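Local coordinates for protein ArsR family transcriptional regulator (Staphylococcus aureus, PDB 6CDB) that binds zinc between the two subunits of its dimer and probably acts as a zinc-responsive, DNA-binding transcriptional repressor of the ArsR family, at residues L60-K70 with Y80-A88. The protein carries 1 engineered substitution. Residues are numbered along the deposited sequence; the frame is centred on the assembly and turned at random.
Engineered in segment 60-70: L66 (natural residue Val). With ZN (zinc ion), chain C.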
loop_
_atom_site.group_PDB
_atom_site.type_symbol
_atom_site.label_atom_id
_atom_site.label_comp_id
_atom_site.label_asym_id
_atom_site.label_seq_id
_atom_site.Cartn_x
_atom_site.Cartn_y
_atom_site.Cartn_z
ATOM N N LEU A 60 -16.059 2.120 4.299
ATOM C CA LEU A 60 -15.467 2.514 5.575
ATOM C C LEU A 60 -15.592 1.418 6.626
ATOM O O LEU A 60 -14.722 1.310 7.500
ATOM C CB LEU A 60 -16.113 3.800 6.097
ATOM C CG LEU A 60 -15.921 5.084 5.308
ATOM C CD1 LEU A 60 -16.842 6.192 5.878
ATOM C CD2 LEU A 60 -14.490 5.542 5.359
ATOM N N LYS A 61 -16.664 0.613 6.588
ATOM C CA LYS A 61 -16.692 -0.563 7.455
ATOM C C LYS A 61 -15.529 -1.475 7.128
ATOM O O LYS A 61 -14.838 -1.965 8.032
ATOM C CB LYS A 61 -17.999 -1.339 7.328
ATOM C CG LYS A 61 -19.250 -0.512 7.449
ATOM C CD LYS A 61 -19.539 -0.108 8.877
ATOM C CE LYS A 61 -20.619 0.970 8.897
ATOM N NZ LYS A 61 -21.881 0.461 8.243
ATOM N N LEU A 62 -15.276 -1.698 5.832
ATOM C CA LEU A 62 -14.148 -2.559 5.476
ATOM C C LEU A 62 -12.822 -1.950 5.929
ATOM O O LEU A 62 -11.997 -2.631 6.547
ATOM C CB LEU A 62 -14.127 -2.834 3.974
ATOM C CG LEU A 62 -12.830 -3.504 3.491
ATOM C CD1 LEU A 62 -12.494 -4.809 4.260
ATOM C CD2 LEU A 62 -12.901 -3.781 2.005
ATOM N N LEU A 63 -12.605 -0.663 5.637
ATOM C CA LEU A 63 -11.346 -0.018 6.005
ATOM C C LEU A 63 -11.155 0.007 7.516
ATOM O O LEU A 63 -10.024 -0.122 8.010
ATOM C CB LEU A 63 -11.295 1.404 5.428
ATOM C CG LEU A 63 -11.278 1.499 3.899
ATOM C CD1 LEU A 63 -11.455 2.944 3.425
ATOM C CD2 LEU A 63 -9.986 0.884 3.325
ATOM N N LYS A 64 -12.247 0.149 8.269
ATOM C CA LYS A 64 -12.141 0.157 9.726
ATOM C C LYS A 64 -11.771 -1.228 10.257
ATOM O O LYS A 64 -10.935 -1.347 11.164
ATOM C CB LYS A 64 -13.448 0.647 10.355
ATOM C CG LYS A 64 -13.344 0.889 11.860
ATOM C CD LYS A 64 -14.710 0.937 12.544
ATOM C CE LYS A 64 -15.429 2.235 12.268
ATOM N NZ LYS A 64 -16.768 2.305 12.936
ATOM N N SER A 65 -12.367 -2.286 9.695
ATOM C CA SER A 65 -12.043 -3.629 10.168
ATOM C C SER A 65 -10.559 -3.945 10.013
ATOM O O SER A 65 -10.024 -4.781 10.749
ATOM C CB SER A 65 -12.874 -4.669 9.423
ATOM O OG SER A 65 -12.358 -4.864 8.121
ATOM N N LEU A 66 -9.882 -3.300 9.064
ATOM C CA LEU A 66 -8.456 -3.488 8.851
ATOM C C LEU A 66 -7.620 -2.421 9.539
ATOM O O LEU A 66 -6.418 -2.329 9.276
ATOM C CB LEU A 66 -8.141 -3.515 7.356
ATOM C CG LEU A 66 -8.747 -4.702 6.609
ATOM C CD1 LEU A 66 -8.487 -4.551 5.136
ATOM C CD2 LEU A 66 -8.173 -6.004 7.116
ATOM N N HIS A 67 -8.230 -1.617 10.411
ATOM C CA HIS A 67 -7.524 -0.591 11.178
ATOM C C HIS A 67 -6.855 0.424 10.270
ATOM O O HIS A 67 -5.781 0.937 10.583
ATOM C CB HIS A 67 -6.502 -1.204 12.140
ATOM C CG HIS A 67 -7.108 -2.166 13.109
ATOM N ND1 HIS A 67 -7.905 -1.759 14.158
ATOM C CD2 HIS A 67 -7.062 -3.516 13.170
ATOM C CE1 HIS A 67 -8.319 -2.819 14.828
ATOM N NE2 HIS A 67 -7.821 -3.897 14.250
ATOM N N LEU A 68 -7.494 0.730 9.146
ATOM C CA LEU A 68 -7.005 1.766 8.245
ATOM C C LEU A 68 -7.689 3.113 8.456
ATOM O O LEU A 68 -7.091 4.151 8.153
ATOM C CB LEU A 68 -7.170 1.308 6.788
ATOM C CG LEU A 68 -6.332 0.049 6.482
ATOM C CD1 LEU A 68 -6.576 -0.420 5.066
ATOM C CD2 LEU A 68 -4.850 0.317 6.726
ATOM N N VAL A 69 -8.929 3.122 8.953
ATOM C CA VAL A 69 -9.592 4.337 9.404
ATOM C C VAL A 69 -10.155 4.066 10.790
ATOM O O VAL A 69 -10.325 2.919 11.200
ATOM C CB VAL A 69 -10.726 4.797 8.459
ATOM C CG1 VAL A 69 -10.177 5.091 7.071
ATOM C CG2 VAL A 69 -11.835 3.735 8.399
ATOM N N LYS A 70 -10.425 5.140 11.519
ATOM C CA LYS A 70 -11.140 5.058 12.781
ATOM C C LYS A 70 -12.228 6.121 12.766
ATOM O O LYS A 70 -12.244 7.008 11.899
ATOM C CB LYS A 70 -10.202 5.255 13.974
ATOM C CG LYS A 70 -9.576 6.644 14.012
ATOM C CD LYS A 70 -8.624 6.796 15.188
ATOM C CE LYS A 70 -8.056 8.206 15.243
ATOM N NZ LYS A 70 -7.497 8.594 13.918
ATOM N N TYR A 80 -14.755 10.290 10.492
ATOM C CA TYR A 80 -13.725 9.317 10.179
ATOM C C TYR A 80 -12.381 9.993 9.972
ATOM O O TYR A 80 -12.301 11.172 9.629
ATOM C CB TYR A 80 -14.097 8.502 8.940
ATOM C CG TYR A 80 -15.165 7.482 9.246
ATOM C CD1 TYR A 80 -16.491 7.871 9.383
ATOM C CD2 TYR A 80 -14.852 6.133 9.414
ATOM C CE1 TYR A 80 -17.477 6.957 9.679
ATOM C CE2 TYR A 80 -15.843 5.202 9.712
ATOM C CZ TYR A 80 -17.154 5.631 9.841
ATOM O OH TYR A 80 -18.167 4.751 10.134
ATOM N N SER A 81 -11.317 9.221 10.187
ATOM C CA SER A 81 -9.969 9.708 9.956
ATOM C C SER A 81 -9.084 8.517 9.633
ATOM O O SER A 81 -9.437 7.369 9.916
ATOM C CB SER A 81 -9.443 10.464 11.180
ATOM O OG SER A 81 -9.540 9.641 12.336
ATOM N N LEU A 82 -7.937 8.792 9.021
ATOM C CA LEU A 82 -6.925 7.747 8.915
ATOM C C LEU A 82 -6.558 7.277 10.316
ATOM O O LEU A 82 -6.501 8.075 11.259
ATOM C CB LEU A 82 -5.693 8.257 8.168
ATOM C CG LEU A 82 -5.913 8.696 6.715
ATOM C CD1 LEU A 82 -4.586 8.884 5.984
ATOM C CD2 LEU A 82 -6.822 7.721 5.961
ATOM N N ASP A 83 -6.316 5.972 10.453
ATOM C CA ASP A 83 -6.244 5.372 11.782
ATOM C C ASP A 83 -5.111 5.971 12.615
ATOM O O ASP A 83 -5.335 6.405 13.747
ATOM C CB ASP A 83 -6.092 3.857 11.677
ATOM C CG ASP A 83 -5.869 3.198 13.038
ATOM O OD1 ASP A 83 -6.875 2.856 13.697
ATOM O OD2 ASP A 83 -4.690 3.044 13.455
ATOM N N ASP A 84 -3.891 5.999 12.078
ATOM C CA ASP A 84 -2.768 6.607 12.796
ATOM C C ASP A 84 -1.738 7.088 11.778
ATOM O O ASP A 84 -1.970 7.061 10.566
ATOM C CB ASP A 84 -2.182 5.632 13.836
ATOM C CG ASP A 84 -1.483 4.413 13.214
ATOM O OD1 ASP A 84 -1.238 3.425 13.951
ATOM O OD2 ASP A 84 -1.165 4.414 12.002
ATOM N N ILE A 85 -0.575 7.503 12.281
ATOM C CA ILE A 85 0.432 8.121 11.428
ATOM C C ILE A 85 1.048 7.126 10.436
ATOM O O ILE A 85 1.555 7.531 9.382
ATOM C CB ILE A 85 1.515 8.775 12.299
ATOM C CG1 ILE A 85 2.368 9.687 11.428
ATOM C CG2 ILE A 85 2.377 7.699 12.973
ATOM C CD1 ILE A 85 3.771 9.863 11.943
ATOM N N HIS A 86 1.073 5.828 10.757
ATOM C CA HIS A 86 1.617 4.871 9.798
ATOM C C HIS A 86 0.752 4.799 8.548
ATOM O O HIS A 86 1.271 4.697 7.429
ATOM C CB HIS A 86 1.747 3.487 10.440
ATOM C CG HIS A 86 2.380 3.525 11.796
ATOM N ND1 HIS A 86 1.732 3.097 12.934
ATOM C CD2 HIS A 86 3.585 3.991 12.201
ATOM C CE1 HIS A 86 2.521 3.269 13.980
ATOM N NE2 HIS A 86 3.647 3.816 13.563
ATOM N N VAL A 87 -0.566 4.839 8.725
ATOM C CA VAL A 87 -1.473 4.795 7.579
ATOM C C VAL A 87 -1.334 6.062 6.743
ATOM O O VAL A 87 -1.190 5.998 5.513
ATOM C CB VAL A 87 -2.916 4.569 8.061
ATOM C CG1 VAL A 87 -3.883 4.494 6.870
ATOM C CG2 VAL A 87 -2.994 3.287 8.883
ATOM N N ALA A 88 -1.323 7.231 7.401
ATOM C CA ALA A 88 -1.122 8.485 6.678
ATOM C C ALA A 88 0.203 8.481 5.934
ATOM O O ALA A 88 0.278 8.921 4.776
ATOM C CB ALA A 88 -1.190 9.676 7.640
HETATM ZN ZN ZN C . -0.074 2.161 13.169
HETATM O O HOH W 1 -9.192 1.503 13.179
#
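K70 and S81 form an antiparallel hydrogen-bonded pair, with K70 N to S81 O and S81 N to K70 O both at 2.9 Å. The extended K70 chain bends at its last torsion (chi4 -51°), which turns NZ onto S81 OG at 2.8 Å; the same ammonium donates to D83 O at 3.1 Å, from above the carbonyl plane. Two residues along, past the non-hydrogen-bonded pair V69-L82, D83 N donates to L68 O at 3.0 Å, again from above the carbonyl plane, while a water donates to both V69 O and D83 OD1. At the other end of the contact, L60 CD1 sits over the centre of the Y80 ring, 3.8 Å from its centroid in a CH-pi contact. V69 CG2 meets the edge of that ring at CD2, and K64 CE lies obliquely by CE2. These pairs join the bases of the hairpin 69-74/77-82, the wing of the winged helix-turn-helix fold, and lay Y80 against helix 53-65. H67, with positive phi, ends that helix as C-prime of a Schellman motif, and the L68 side chain crosses that of V87 at about a right angle, CD2 touching CG2. Beyond D83, D84 N-caps helix 85-99, its OD2 accepting weak bonds from H86 N and V87 N, while its OD1 binds zinc at 1.9 Å beside H86 ND1. H97 and H100 of the second subunit complete the site, and that H97 also hydrogen-bonds H67 O through NE2.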